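PDB 4HWM: lipoprotein, which is of unknown function but belongs to the YedD-like family and is probably tethered to a bacterial membrane by an N-terminal lipid. Local coordinates for residues A[112-115]-A[116-120]. Sequence-based numbering, arbitrary orientation. Where two conformers were deposited one is given.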
# COMPACT_ATOMS: atom_id res chain seq x y z
N LYS A 112 1.48 -13.22 4.36
CA LYS A 112 2.75 -13.91 4.54
C LYS A 112 3.94 -13.05 4.11
O LYS A 112 4.94 -12.97 4.80
CB LYS A 112 2.80 -15.24 3.75
CG LYS A 112 2.05 -16.39 4.41
CD LYS A 112 1.78 -17.54 3.41
CE LYS A 112 1.15 -18.74 4.11
NZ LYS A 112 0.47 -19.69 3.18
N ALA A 113 3.79 -12.40 2.96
CA ALA A 113 4.86 -11.55 2.44
C ALA A 113 5.13 -10.37 3.40
O ALA A 113 6.27 -10.03 3.66
CB ALA A 113 4.54 -11.04 1.04
N TRP A 114 4.06 -9.81 3.95
CA TRP A 114 4.18 -8.70 4.91
C TRP A 114 4.89 -9.15 6.18
O TRP A 114 5.82 -8.48 6.65
CB TRP A 114 2.78 -8.20 5.23
CG TRP A 114 2.59 -7.25 6.37
CD1 TRP A 114 1.74 -7.41 7.41
CD2 TRP A 114 3.18 -5.97 6.53
NE1 TRP A 114 1.77 -6.32 8.22
CE2 TRP A 114 2.61 -5.39 7.68
CE3 TRP A 114 4.09 -5.23 5.80
CZ2 TRP A 114 2.97 -4.13 8.15
CZ3 TRP A 114 4.43 -3.97 6.26
CH2 TRP A 114 3.85 -3.42 7.40
N ALA A 115 4.49 -10.30 6.72
CA ALA A 115 5.11 -10.78 7.96
C ALA A 115 6.61 -11.01 7.74
O ALA A 115 7.43 -10.68 8.58
CB ALA A 115 4.41 -12.04 8.44
N LYS A 116 6.96 -11.52 6.57
CA LYS A 116 8.34 -11.83 6.19
C LYS A 116 9.18 -10.56 6.09
O LYS A 116 10.29 -10.47 6.60
CB LYS A 116 8.29 -12.61 4.86
CG LYS A 116 9.58 -12.84 4.12
CD LYS A 116 9.52 -14.14 3.33
CE LYS A 116 8.37 -14.15 2.38
NZ LYS A 116 8.53 -13.21 1.24
N ALA A 117 8.62 -9.56 5.43
CA ALA A 117 9.30 -8.29 5.26
C ALA A 117 9.52 -7.65 6.63
O ALA A 117 10.63 -7.17 6.98
CB ALA A 117 8.51 -7.36 4.35
N ARG A 118 8.46 -7.60 7.41
CA ARG A 118 8.51 -6.98 8.73
C ARG A 118 9.52 -7.63 9.68
O ARG A 118 10.04 -6.95 10.57
CB ARG A 118 7.13 -6.95 9.37
CG ARG A 118 6.38 -5.70 9.04
CD ARG A 118 5.13 -5.54 9.87
NE ARG A 118 5.17 -4.96 11.23
CZ ARG A 118 5.10 -3.66 11.59
NH1 ARG A 118 5.15 -2.60 10.74
NH2 ARG A 118 5.04 -3.40 12.89
N ALA A 119 9.81 -8.90 9.47
CA ALA A 119 10.69 -9.65 10.38
C ALA A 119 12.11 -9.12 10.37
O ALA A 119 12.83 -9.34 11.33
CB ALA A 119 10.68 -11.15 10.06
N THR A 120 12.53 -8.47 9.28
CA THR A 120 13.86 -7.88 9.18
C THR A 120 13.88 -6.42 9.65
O THR A 120 14.96 -5.86 9.78
CB THR A 120 14.45 -7.92 7.77
OG1 THR A 120 13.68 -7.06 6.92
CG2 THR A 120 14.46 -9.34 7.23
O HOH W 1 8.12 -10.57 1.80
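Trp114 and Arg118, one helical turn apart, run side by side in the same direction, and the arginine chain lies over one face of the indole. The touching atom is Arg118 CD, 3.4 Å from the centroid of the six-membered ring and 25° off its normal, a CH-pi contact placed toward the rim. Its closest approach, 3.1 Å to Trp114 CZ2, is tight. Trp114 sets CG anti to the backbone N (chi1 169°), which swings the indole outward, with its six-membered ring leaning toward the turn of Arg118. Arg118 suits that turn because its CD methylene, next to the guanidinium and probably polarised by it, offers C-H bonds to the ring; the chain then bends at chi3, and the guanidinium plane stands 40° from the indole. Arg118 NH1 lies 3.7 Å from Trp114 CH2. In the backbone that links the two, Arg118 N donates to Trp114 O at 2.9 Å, nearly straight.

Lys116 serves a different side of the helix, an exposed position that suits a long flexible chain with a charged end. In one of its two modelled conformers, bends at chi3 and chi4 fold it back over the preceding turn, where NZ donates to a water at 2.7 Å. That water donates to Ala113 O, which also accepts from Ala117 N (3.0 Å), so in this conformer the carbonyl has two donors. The small methyls of Ala113 and Ala117 fit where the helix meets the barrel: both touch Phe52 on strand 50-56, whose ring also meets the indole, while Thr46 touches Trp114 and Arg118. The arrangement is an i to i+4 aromatic-arginine pair near the end of an alpha-helix, here the C-terminal helix packed against an eight-stranded antiparallel beta-barrel.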